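Local coordinates for hypothetical protein PH0495 (Pyrococcus horikoshii, PDB 1X3L), which catalyses the ATP-dependent phosphorylation of D-glycerate to 2-phosphoglycerate, and can also use other nucleotides or pyrophosphate as phosphate donor, at residues V31-D36 against D69-E74; R25-A30 against C61-A66; V332-K337 against K401-Y406; A351-S356 against D395-L400. All blocks are in the same frame, centred on the assembly; numbering follows the deposited sequence.

Interaction 1. Residues V31-D36 against D69-E74; sequences VKVSDD and DILDVE
V33 pushes its two methyls against I70 and L71, where helix 60-70 runs out, and V31 meets I70 two residues back along the strand. No hydrogen bond crosses the contact, and its side-chain meetings are all apolar, so the fit works by shape. The bump is V33 CG2, which lies 3.5 Å from L71 CD2, a tight fit for two methyl carbons, and 3.9 Å from I70 CD1. V33 CG1 presses on L71 CD2 from 3.6 Å, so the valine straddles this methyl. I70 enters on the other flank: with CG1 held between its backbone N and carbonyl carbon (chi1 63°), the chain delivers CD1 into the hollow between the two valines, 3.7 Å from V31 CG1 and equally far from V31 O. V31 and V33 can both meet I70 because, two apart on a strand, they face the same way, while K32 points away. With only the CB of an alanine at V33, a gap would probably open beside L71 CD2, robbed of both straddling methyls. Strand 31-33 edges a small antiparallel sheet whose next strand, 37-40, contributes I38, touching both V31 and L71; the end of helix 60-70 thus packs onto this sheet.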
loop_
_atom_site.group_PDB
_atom_site.type_symbol
_atom_site.label_atom_id
_atom_site.label_comp_id
_atom_site.label_asym_id
_atom_site.label_seq_id
_atom_site.Cartn_x
_atom_site.Cartn_y
_atom_site.Cartn_z
ATOM N N VAL A 31 -6.436 9.844 13.531
ATOM C CA VAL A 31 -7.165 11.086 13.752
ATOM C C VAL A 31 -8.038 11.072 14.999
ATOM O O VAL A 31 -9.009 10.319 15.078
ATOM C CB VAL A 31 -8.075 11.408 12.538
ATOM C CG1 VAL A 31 -8.667 12.798 12.684
ATOM C CG2 VAL A 31 -7.285 11.285 11.242
ATOM N N LYS A 32 -7.683 11.912 15.967
ATOM C CA LYS A 32 -8.440 12.035 17.208
ATOM C C LYS A 32 -9.080 13.421 17.208
ATOM O O LYS A 32 -8.477 14.387 16.739
ATOM C CB LYS A 32 -7.513 11.890 18.415
ATOM C CG LYS A 32 -6.685 10.614 18.414
ATOM C CD LYS A 32 -7.558 9.365 18.383
ATOM C CE LYS A 32 -6.700 8.109 18.348
ATOM N NZ LYS A 32 -7.512 6.869 18.260
ATOM N N VAL A 33 -10.299 13.524 17.721
ATOM C CA VAL A 33 -10.980 14.812 17.749
ATOM C C VAL A 33 -11.368 15.215 19.164
ATOM O O VAL A 33 -11.901 14.408 19.926
ATOM C CB VAL A 33 -12.225 14.806 16.842
ATOM C CG1 VAL A 33 -12.987 16.114 17.006
ATOM C CG2 VAL A 33 -11.813 14.615 15.392
ATOM N N SER A 34 -11.088 16.470 19.504
ATOM C CA SER A 34 -11.427 17.010 20.814
ATOM C C SER A 34 -12.807 17.648 20.747
ATOM O O SER A 34 -13.810 16.959 20.559
ATOM C CB SER A 34 -10.404 18.058 21.268
ATOM O OG SER A 34 -9.160 17.461 21.591
ATOM N N ASP A 35 -12.858 18.965 20.897
ATOM C CA ASP A 35 -14.123 19.677 20.831
ATOM C C ASP A 35 -13.926 20.740 19.767
ATOM O O ASP A 35 -14.871 21.156 19.092
ATOM C CB ASP A 35 -14.507 20.330 22.161
ATOM C CG ASP A 35 -15.852 21.037 22.098
ATOM O OD1 ASP A 35 -15.961 22.057 21.381
ATOM O OD2 ASP A 35 -16.801 20.568 22.765
ATOM N N ASP A 36 -12.680 21.168 19.615
ATOM C CA ASP A 36 -12.346 22.190 18.639
ATOM C C ASP A 36 -10.999 21.863 18.007
ATOM O O ASP A 36 -10.544 22.553 17.097
ATOM C CB ASP A 36 -12.284 23.555 19.328
ATOM C CG ASP A 36 -12.312 24.707 18.347
ATOM O OD1 ASP A 36 -12.176 25.871 18.787
ATOM O OD2 ASP A 36 -12.475 24.447 17.134
ATOM N N ASP A 69 -17.629 10.004 10.815
ATOM C CA ASP A 69 -18.029 9.477 12.116
ATOM C C ASP A 69 -17.432 10.248 13.286
ATOM O O ASP A 69 -17.880 10.094 14.424
ATOM C CB ASP A 69 -17.663 7.993 12.248
ATOM C CG ASP A 69 -18.460 7.108 11.305
ATOM O OD1 ASP A 69 -19.610 7.469 10.974
ATOM O OD2 ASP A 69 -17.945 6.042 10.904
ATOM N N ILE A 70 -16.429 11.077 13.020
ATOM C CA ILE A 70 -15.811 11.848 14.092
ATOM C C ILE A 70 -15.846 13.350 13.853
ATOM O O ILE A 70 -15.466 14.125 14.728
ATOM C CB ILE A 70 -14.345 11.422 14.320
ATOM C CG1 ILE A 70 -13.510 11.718 13.071
ATOM C CG2 ILE A 70 -14.291 9.945 14.669
ATOM C CD1 ILE A 70 -12.041 11.356 13.219
ATOM N N LEU A 71 -16.304 13.760 12.675
ATOM C CA LEU A 71 -16.371 15.179 12.338
ATOM C C LEU A 71 -17.542 15.490 11.413
ATOM O O LEU A 71 -17.913 14.673 10.568
ATOM C CB LEU A 71 -15.070 15.627 11.662
ATOM C CG LEU A 71 -13.777 15.628 12.484
ATOM C CD1 LEU A 71 -12.582 15.829 11.561
ATOM C CD2 LEU A 71 -13.836 16.730 13.537
ATOM N N ASP A 72 -18.126 16.674 11.577
ATOM C CA ASP A 72 -19.234 17.091 10.728
ATOM C C ASP A 72 -18.625 17.641 9.449
ATOM O O ASP A 72 -17.895 18.630 9.477
ATOM C CB ASP A 72 -20.070 18.170 11.418
ATOM C CG ASP A 72 -20.746 17.665 12.679
ATOM O OD1 ASP A 72 -21.468 16.644 12.601
ATOM O OD2 ASP A 72 -20.558 18.288 13.748
ATOM N N VAL A 73 -18.916 16.990 8.329
ATOM C CA VAL A 73 -18.365 17.412 7.048
ATOM C C VAL A 73 -19.334 18.261 6.234
ATOM O O VAL A 73 -20.438 17.827 5.905
ATOM C CB VAL A 73 -17.935 16.187 6.211
ATOM C CG1 VAL A 73 -17.389 16.637 4.866
ATOM C CG2 VAL A 73 -16.885 15.388 6.970
ATOM N N GLU A 74 -18.905 19.476 5.912
ATOM C CA GLU A 74 -19.717 20.399 5.135
ATOM C C GLU A 74 -20.057 19.785 3.787
ATOM O O GLU A 74 -21.205 19.828 3.348
ATOM C CB GLU A 74 -18.965 21.715 4.924
ATOM C CG GLU A 74 -19.696 22.719 4.045
ATOM C CD GLU A 74 -21.086 23.040 4.559
ATOM O OE1 GLU A 74 -21.231 23.251 5.783
ATOM O OE2 GLU A 74 -22.029 23.088 3.738
#

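Interaction 2. Residues R25-A30 against C61-A66; sequences RAVLNA and CEMARA
V27 and A66 bring together two helices of a Rossmann-like alpha/beta domain, its parallel sheet in the order 3-2-1-4-5-6. The short segments cross at -36° with their axes 8.6 Å apart, a spacing consistent with the small alanine at the crossing. At the tight part, A66 CB lies 3.6 Å from V27 CB, and V27 CG1 reaches the same methyl. With CG1 anti to the backbone N (chi1 171°), V27 has its other branch, CG2, turned to M63, whose CG it meets at 4.0 Å, the side chains roughly at right angles. L192 of strand 188-194 touches both V27 and M63, so this inner side packs on the sheet. The outer side is looser: L28 swings only CD2 across, to 4.0 Å from A66 CB, and E62 and R65 form a salt bridge within helix 60-70. R65 makes a cation-pi contact with Y24 of helix 23-30, which also touches A66, and grips E62 side-on with two nitrogens. R65 NH2 donates to E62 OE1 at 2.7 Å from the syn side, somewhat out of the carboxylate plane, whereas R65 NE, 3.0 Å from E62 OE2, approaches from above that plane although the acceptor lies in the guanidinium plane.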
loop_
_atom_site.group_PDB
_atom_site.type_symbol
_atom_site.label_atom_id
_atom_site.label_comp_id
_atom_site.label_asym_id
_atom_site.label_seq_id
_atom_site.Cartn_x
_atom_site.Cartn_y
_atom_site.Cartn_z
ATOM N N ARG A 25 -10.356 1.776 10.314
ATOM C CA ARG A 25 -9.671 1.788 11.605
ATOM C C ARG A 25 -8.407 2.641 11.582
ATOM O O ARG A 25 -8.120 3.355 12.539
ATOM C CB ARG A 25 -9.287 0.367 12.029
ATOM C CG ARG A 25 -10.457 -0.559 12.315
ATOM C CD ARG A 25 -9.963 -1.990 12.507
ATOM N NE ARG A 25 -11.056 -2.944 12.673
ATOM C CZ ARG A 25 -11.609 -3.251 13.841
ATOM N NH1 ARG A 25 -11.168 -2.679 14.955
ATOM N NH2 ARG A 25 -12.603 -4.131 13.894
ATOM N N ALA A 26 -7.648 2.557 10.493
ATOM C CA ALA A 26 -6.409 3.324 10.377
ATOM C C ALA A 26 -6.661 4.820 10.544
ATOM O O ALA A 26 -5.882 5.517 11.203
ATOM C CB ALA A 26 -5.738 3.049 9.034
ATOM N N VAL A 27 -7.745 5.316 9.949
ATOM C CA VAL A 27 -8.066 6.736 10.066
ATOM C C VAL A 27 -8.373 7.096 11.515
ATOM O O VAL A 27 -7.881 8.103 12.023
ATOM C CB VAL A 27 -9.277 7.134 9.180
ATOM C CG1 VAL A 27 -9.707 8.570 9.500
ATOM C CG2 VAL A 27 -8.905 7.014 7.704
ATOM N N LEU A 28 -9.179 6.277 12.185
ATOM C CA LEU A 28 -9.526 6.551 13.578
ATOM C C LEU A 28 -8.318 6.437 14.507
ATOM O O LEU A 28 -8.221 7.171 15.488
ATOM C CB LEU A 28 -10.657 5.621 14.047
ATOM C CG LEU A 28 -11.970 5.792 13.264
ATOM C CD1 LEU A 28 -13.082 4.988 13.925
ATOM C CD2 LEU A 28 -12.349 7.275 13.208
ATOM N N ASN A 29 -7.394 5.522 14.203
ATOM C CA ASN A 29 -6.196 5.377 15.031
ATOM C C ASN A 29 -5.330 6.628 14.914
ATOM O O ASN A 29 -4.691 7.049 15.880
ATOM C CB ASN A 29 -5.339 4.179 14.595
ATOM C CG ASN A 29 -5.993 2.842 14.888
ATOM O OD1 ASN A 29 -6.726 2.694 15.865
ATOM N ND2 ASN A 29 -5.707 1.850 14.051
ATOM N N ALA A 30 -5.317 7.216 13.722
ATOM C CA ALA A 30 -4.500 8.394 13.445
ATOM C C ALA A 30 -5.138 9.732 13.781
ATOM O O ALA A 30 -4.460 10.645 14.249
ATOM C CB ALA A 30 -4.085 8.391 11.975
ATOM N N CYS A 61 -14.194 5.537 0.082
ATOM C CA CYS A 61 -15.417 5.534 0.880
ATOM C C CYS A 61 -15.192 5.102 2.320
ATOM O O CYS A 61 -15.748 5.699 3.242
ATOM C CB CYS A 61 -16.476 4.636 0.237
ATOM S SG CYS A 61 -17.127 5.296 -1.312
ATOM N N GLU A 62 -14.387 4.067 2.524
ATOM C CA GLU A 62 -14.125 3.618 3.885
ATOM C C GLU A 62 -13.393 4.698 4.683
ATOM O O GLU A 62 -13.737 4.966 5.833
ATOM C CB GLU A 62 -13.331 2.309 3.877
ATOM C CG GLU A 62 -14.208 1.084 3.658
ATOM C CD GLU A 62 -15.188 0.860 4.808
ATOM O OE1 GLU A 62 -14.760 0.383 5.887
ATOM O OE2 GLU A 62 -16.388 1.172 4.638
ATOM N N MET A 63 -12.397 5.335 4.076
ATOM C CA MET A 63 -11.662 6.386 4.772
ATOM C C MET A 63 -12.579 7.576 5.052
ATOM O O MET A 63 -12.562 8.138 6.146
ATOM C CB MET A 63 -10.447 6.815 3.945
ATOM C CG MET A 63 -9.346 5.751 3.915
ATOM S SD MET A 63 -7.995 6.103 2.780
ATOM C CE MET A 63 -7.013 7.266 3.770
ATOM N N ALA A 64 -13.389 7.940 4.063
ATOM C CA ALA A 64 -14.328 9.052 4.199
ATOM C C ALA A 64 -15.335 8.792 5.315
ATOM O O ALA A 64 -15.690 9.696 6.068
ATOM C CB ALA A 64 -15.067 9.278 2.879
ATOM N N ARG A 65 -15.800 7.551 5.411
ATOM C CA ARG A 65 -16.769 7.172 6.432
ATOM C C ARG A 65 -16.203 7.411 7.834
ATOM O O ARG A 65 -16.922 7.848 8.737
ATOM C CB ARG A 65 -17.158 5.700 6.249
ATOM C CG ARG A 65 -18.287 5.219 7.145
ATOM C CD ARG A 65 -18.831 3.875 6.662
ATOM N NE ARG A 65 -17.837 2.800 6.724
ATOM C CZ ARG A 65 -17.507 2.137 7.830
ATOM N NH1 ARG A 65 -18.091 2.429 8.987
ATOM N NH2 ARG A 65 -16.585 1.182 7.781
ATOM N N ALA A 66 -14.914 7.137 8.012
ATOM C CA ALA A 66 -14.267 7.338 9.306
ATOM C C ALA A 66 -14.273 8.819 9.685
ATOM O O ALA A 66 -14.545 9.181 10.834
ATOM C CB ALA A 66 -12.830 6.809 9.264
#

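Interaction 3. Residues V332-K337 against K401-Y406; sequences VTIEGK and KEHNSY
A Schellman motif closes helix 396-401, and the residue that leaves the helix there, H403, meets the loop segment 332-337, extended from V332 to I334, touching all three of these residues. The imidazole lies against them, all on one side of its plane. I334 CG1 sits over one face, a CH-pi contact 4.2 Å from the H403 ring centroid and 18° off its normal. V332 CG1 comes in obliquely on the ND1 side of the H403 ring, 3.4 Å from CE1. T333 O stands 3.1 Å from H403 NE2, but the angle is too poor for a hydrogen bond. The positive phi of H403 (53°), part of the Schellman turn, takes the chain out of the helix, and with CG anti to the carbonyl carbon (chi1 -64°) the ring extends to the 332-337 segment. Its polar grip comes from helix 343-351, where E346 OE2 is hydrogen-bonded to ND1 and E346 also touches V332. Replacing H403 by an alanine is likely to cost E346 this hydrogen-bond partner and to take from I334 CG1 the ring face it lies over. T333 is tied through OG1 to E296, which also touches V332, at the exposed surface of the MOFRL-family region.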
loop_
_atom_site.group_PDB
_atom_site.type_symbol
_atom_site.label_atom_id
_atom_site.label_comp_id
_atom_site.label_asym_id
_atom_site.label_seq_id
_atom_site.Cartn_x
_atom_site.Cartn_y
_atom_site.Cartn_z
ATOM N N VAL A 332 8.035 -15.068 -6.620
ATOM C CA VAL A 332 8.358 -16.414 -7.041
ATOM C C VAL A 332 8.694 -16.359 -8.528
ATOM O O VAL A 332 7.891 -15.900 -9.344
ATOM C CB VAL A 332 7.177 -17.378 -6.812
ATOM C CG1 VAL A 332 7.562 -18.790 -7.255
ATOM C CG2 VAL A 332 6.783 -17.374 -5.338
ATOM N N THR A 333 9.895 -16.806 -8.867
ATOM C CA THR A 333 10.343 -16.823 -10.252
ATOM C C THR A 333 9.919 -18.147 -10.870
ATOM O O THR A 333 10.397 -19.208 -10.468
ATOM C CB THR A 333 11.872 -16.700 -10.338
ATOM O OG1 THR A 333 12.284 -15.482 -9.710
ATOM C CG2 THR A 333 12.330 -16.700 -11.794
ATOM N N ILE A 334 9.014 -18.089 -11.839
ATOM C CA ILE A 334 8.542 -19.303 -12.489
ATOM C C ILE A 334 9.001 -19.384 -13.941
ATOM O O ILE A 334 8.718 -18.495 -14.744
ATOM C CB ILE A 334 7.005 -19.392 -12.459
ATOM C CG1 ILE A 334 6.507 -19.312 -11.014
ATOM C CG2 ILE A 334 6.550 -20.704 -13.100
ATOM C CD1 ILE A 334 4.994 -19.342 -10.877
ATOM N N GLU A 335 9.716 -20.456 -14.263
ATOM C CA GLU A 335 10.210 -20.670 -15.617
ATOM C C GLU A 335 9.430 -21.833 -16.208
ATOM O O GLU A 335 9.933 -22.953 -16.301
ATOM C CB GLU A 335 11.707 -20.993 -15.596
ATOM C CG GLU A 335 12.340 -21.144 -16.979
ATOM C CD GLU A 335 12.200 -19.893 -17.831
ATOM O OE1 GLU A 335 12.632 -18.812 -17.377
ATOM O OE2 GLU A 335 11.662 -19.990 -18.956
ATOM N N GLY A 336 8.190 -21.552 -16.597
ATOM C CA GLY A 336 7.322 -22.568 -17.162
ATOM C C GLY A 336 5.899 -22.314 -16.701
ATOM O O GLY A 336 5.518 -21.165 -16.466
ATOM N N LYS A 337 5.111 -23.373 -16.567
ATOM C CA LYS A 337 3.729 -23.225 -16.119
ATOM C C LYS A 337 3.649 -23.153 -14.595
ATOM O O LYS A 337 2.957 -22.293 -14.040
ATOM C CB LYS A 337 2.871 -24.387 -16.629
ATOM C CG LYS A 337 2.668 -24.397 -18.137
ATOM C CD LYS A 337 1.712 -25.503 -18.553
ATOM C CE LYS A 337 1.509 -25.526 -20.062
ATOM N NZ LYS A 337 0.537 -26.582 -20.465
ATOM N N LYS A 401 10.325 -26.838 -6.224
ATOM C CA LYS A 401 10.880 -26.785 -7.575
ATOM C C LYS A 401 9.738 -26.660 -8.583
ATOM O O LYS A 401 9.825 -25.910 -9.549
ATOM C CB LYS A 401 11.693 -28.053 -7.850
ATOM C CG LYS A 401 12.264 -28.161 -9.261
ATOM C CD LYS A 401 12.966 -29.506 -9.449
ATOM C CE LYS A 401 13.488 -29.687 -10.869
ATOM N NZ LYS A 401 14.111 -31.031 -11.054
ATOM N N GLU A 402 8.660 -27.396 -8.333
ATOM C CA GLU A 402 7.489 -27.373 -9.203
ATOM C C GLU A 402 6.563 -26.198 -8.904
ATOM O O GLU A 402 5.559 -26.007 -9.590
ATOM C CB GLU A 402 6.703 -28.675 -9.045
ATOM C CG GLU A 402 7.356 -29.879 -9.690
ATOM C CD GLU A 402 6.739 -31.183 -9.230
ATOM O OE1 GLU A 402 5.506 -31.224 -9.036
ATOM O OE2 GLU A 402 7.486 -32.171 -9.068
ATOM N N HIS A 403 6.898 -25.413 -7.882
ATOM C CA HIS A 403 6.076 -24.267 -7.499
ATOM C C HIS A 403 4.629 -24.694 -7.284
ATOM O O HIS A 403 3.696 -24.123 -7.844
ATOM C CB HIS A 403 6.166 -23.180 -8.568
ATOM C CG HIS A 403 7.539 -22.602 -8.709
ATOM N ND1 HIS A 403 8.172 -21.936 -7.680
ATOM C CD2 HIS A 403 8.426 -22.644 -9.732
ATOM C CE1 HIS A 403 9.390 -21.595 -8.062
ATOM N NE2 HIS A 403 9.570 -22.013 -9.302
ATOM N N ASN A 404 4.461 -25.704 -6.446
ATOM C CA ASN A 404 3.151 -26.251 -6.141
ATOM C C ASN A 404 2.992 -26.289 -4.612
ATOM O O ASN A 404 2.435 -27.242 -4.060
ATOM C CB ASN A 404 3.085 -27.661 -6.742
ATOM C CG ASN A 404 1.680 -28.203 -6.830
ATOM O OD1 ASN A 404 0.741 -27.484 -7.173
ATOM N ND2 ASN A 404 1.530 -29.491 -6.541
ATOM N N SER A 405 3.475 -25.245 -3.934
ATOM C CA SER A 405 3.413 -25.195 -2.469
ATOM C C SER A 405 1.992 -25.217 -1.898
ATOM O O SER A 405 1.779 -25.710 -0.796
ATOM C CB SER A 405 4.160 -23.965 -1.938
ATOM O OG SER A 405 3.600 -22.763 -2.442
ATOM N N TYR A 406 1.025 -24.692 -2.639
ATOM C CA TYR A 406 -0.358 -24.685 -2.161
ATOM C C TYR A 406 -0.828 -26.102 -1.832
ATOM O O TYR A 406 -1.411 -26.343 -0.774
ATOM C CB TYR A 406 -1.290 -24.085 -3.219
ATOM C CG TYR A 406 -2.756 -24.015 -2.807
ATOM C CD1 TYR A 406 -3.290 -22.849 -2.260
ATOM C CD2 TYR A 406 -3.615 -25.103 -3.001
ATOM C CE1 TYR A 406 -4.643 -22.756 -1.926
ATOM C CE2 TYR A 406 -4.976 -25.024 -2.665
ATOM C CZ TYR A 406 -5.479 -23.844 -2.133
ATOM O OH TYR A 406 -6.816 -23.731 -1.820
#

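Interaction 4. Residues A351-S356 against D395-L400; sequences ATRKIS and DVEKVL
R353 and E397 account for most of the surface buried here, with T352 and V396 forming a smaller patch behind them. R353 carries its CG anti to the backbone N (chi1 -171°) and stays extended as far as NE, which takes the guanidinium across to the first turn of helix 396-401. E397 answers with a chain bent at its second torsion (chi2 61°), turning the carboxylate back to the arginine. The two side chains meet at about a right angle. R353 NH1 is 3.8 Å from E397 OE2, a long salt bridge, and OE1 is equally distant from that nitrogen. The carboxylate stands at the guanidinium edge, but the two planes are 56° apart, so the paired, coplanar fit of a bidentate bridge is absent. Deeper in, T352 OG1 approaches V396 CG1 at 4.2 Å, while its hydrogen bond goes to L349 O in helix 343-351. V396 packs on L349 too, and on L389 of helix 385-391, which T352 also touches. With no hydrogen bond linking the two segments, the chemistry implies a long, probably weakly directional electrostatic attraction between two exposed side chains, likely to be softened by solvent, with the buried T352 and V396 beside it supplying simple packing.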
loop_
_atom_site.group_PDB
_atom_site.type_symbol
_atom_site.label_atom_id
_atom_site.label_comp_id
_atom_site.label_asym_id
_atom_site.label_seq_id
_atom_site.Cartn_x
_atom_site.Cartn_y
_atom_site.Cartn_z
ATOM N N ALA A 351 10.690 -22.871 4.728
ATOM C CA ALA A 351 11.236 -22.806 6.074
ATOM C C ALA A 351 10.954 -24.031 6.936
ATOM O O ALA A 351 11.619 -24.219 7.948
ATOM C CB ALA A 351 10.716 -21.548 6.785
ATOM N N THR A 352 9.986 -24.862 6.543
ATOM C CA THR A 352 9.630 -26.042 7.340
ATOM C C THR A 352 10.775 -26.951 7.767
ATOM O O THR A 352 10.824 -27.382 8.919
ATOM C CB THR A 352 8.577 -26.940 6.639
ATOM O OG1 THR A 352 9.075 -27.374 5.364
ATOM C CG2 THR A 352 7.265 -26.184 6.457
ATOM N N ARG A 353 11.696 -27.256 6.860
ATOM C CA ARG A 353 12.788 -28.150 7.221
ATOM C C ARG A 353 13.716 -27.573 8.281
ATOM O O ARG A 353 14.093 -28.265 9.228
ATOM C CB ARG A 353 13.603 -28.548 5.988
ATOM C CG ARG A 353 14.619 -29.654 6.288
ATOM C CD ARG A 353 15.040 -30.399 5.029
ATOM N NE ARG A 353 15.722 -31.654 5.343
ATOM C CZ ARG A 353 15.975 -32.613 4.453
ATOM N NH1 ARG A 353 15.601 -32.464 3.186
ATOM N NH2 ARG A 353 16.595 -33.725 4.829
ATOM N N LYS A 354 14.072 -26.303 8.142
ATOM C CA LYS A 354 14.967 -25.685 9.110
ATOM C C LYS A 354 14.373 -25.506 10.502
ATOM O O LYS A 354 15.119 -25.428 11.474
ATOM C CB LYS A 354 15.475 -24.338 8.584
ATOM C CG LYS A 354 16.700 -24.464 7.674
ATOM C CD LYS A 354 17.129 -23.112 7.131
ATOM C CE LYS A 354 18.416 -23.215 6.330
ATOM N NZ LYS A 354 19.590 -23.497 7.189
ATOM N N ILE A 355 13.048 -25.438 10.620
ATOM C CA ILE A 355 12.459 -25.262 11.945
ATOM C C ILE A 355 11.868 -26.554 12.492
ATOM O O ILE A 355 11.205 -26.551 13.531
ATOM C CB ILE A 355 11.357 -24.155 11.975
ATOM C CG1 ILE A 355 10.120 -24.604 11.192
ATOM C CG2 ILE A 355 11.912 -22.842 11.401
ATOM C CD1 ILE A 355 8.908 -23.687 11.394
ATOM N N SER A 356 12.111 -27.656 11.788
ATOM C CA SER A 356 11.618 -28.960 12.212
ATOM C C SER A 356 12.073 -29.278 13.639
ATOM O O SER A 356 13.243 -29.104 13.983
ATOM C CB SER A 356 12.124 -30.050 11.259
ATOM O OG SER A 356 11.605 -31.320 11.621
ATOM N N ASP A 395 7.710 -34.672 -0.925
ATOM C CA ASP A 395 9.084 -34.224 -1.092
ATOM C C ASP A 395 9.036 -32.708 -1.229
ATOM O O ASP A 395 8.734 -32.172 -2.296
ATOM C CB ASP A 395 9.704 -34.868 -2.332
ATOM C CG ASP A 395 11.102 -34.365 -2.612
ATOM O OD1 ASP A 395 11.831 -34.037 -1.653
ATOM O OD2 ASP A 395 11.478 -34.308 -3.797
ATOM N N VAL A 396 9.326 -32.021 -0.128
ATOM C CA VAL A 396 9.283 -30.566 -0.091
ATOM C C VAL A 396 10.116 -29.874 -1.169
ATOM O O VAL A 396 9.624 -28.969 -1.845
ATOM C CB VAL A 396 9.707 -30.048 1.306
ATOM C CG1 VAL A 396 9.674 -28.526 1.343
ATOM C CG2 VAL A 396 8.772 -30.613 2.359
ATOM N N GLU A 397 11.369 -30.292 -1.331
ATOM C CA GLU A 397 12.239 -29.686 -2.337
ATOM C C GLU A 397 11.618 -29.794 -3.727
ATOM O O GLU A 397 11.657 -28.847 -4.507
ATOM C CB GLU A 397 13.619 -30.361 -2.341
ATOM C CG GLU A 397 14.483 -30.092 -1.110
ATOM C CD GLU A 397 13.849 -30.571 0.187
ATOM O OE1 GLU A 397 13.340 -31.716 0.225
ATOM O OE2 GLU A 397 13.872 -29.803 1.175
ATOM N N LYS A 398 11.041 -30.952 -4.030
ATOM C CA LYS A 398 10.411 -31.168 -5.329
ATOM C C LYS A 398 9.185 -30.277 -5.487
ATOM O O LYS A 398 8.954 -29.714 -6.555
ATOM C CB LYS A 398 10.001 -32.634 -5.490
ATOM C CG LYS A 398 9.435 -32.975 -6.863
ATOM C CD LYS A 398 8.945 -34.426 -6.937
ATOM C CE LYS A 398 7.745 -34.669 -6.017
ATOM N NZ LYS A 398 7.260 -36.079 -6.085
ATOM N N VAL A 399 8.398 -30.156 -4.421
ATOM C CA VAL A 399 7.194 -29.325 -4.458
ATOM C C VAL A 399 7.560 -27.875 -4.748
ATOM O O VAL A 399 6.899 -27.205 -5.539
ATOM C CB VAL A 399 6.420 -29.390 -3.119
ATOM C CG1 VAL A 399 5.204 -28.467 -3.178
ATOM C CG2 VAL A 399 5.975 -30.818 -2.840
ATOM N N LEU A 400 8.620 -27.392 -4.107
ATOM C CA LEU A 400 9.063 -26.017 -4.315
ATOM C C LEU A 400 9.604 -25.836 -5.732
ATOM O O LEU A 400 9.364 -24.816 -6.370
ATOM C CB LEU A 400 10.131 -25.643 -3.276
ATOM C CG LEU A 400 9.575 -25.391 -1.866
ATOM C CD1 LEU A 400 10.703 -25.336 -0.846
ATOM C CD2 LEU A 400 8.778 -24.081 -1.866
#

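Overall arrangement
The four contacts fall into two pairs on the two family regions of the chain. Interactions 1 and 2, centres 12 Å apart, share helix 60-70 and touch through I70 CG2 and L28 CD2, 3.6 Å apart; their segments alternate along the chain, helix 23-30 passing directly into strand 31-33. Interactions 3 and 4, in the MOFRL region, lie 14 Å apart and are joined where helix 396-401 gives way to helix 405-411, with N404 N 3.0 Å from V399 O, a probable hydrogen bond; the 351-356 and 395-400 segments both fall between 332-337 and 401-406. Between the pairs, centres are about 38 to 52 Å apart, so each pair belongs to the packing of its own region and neither bridges the two.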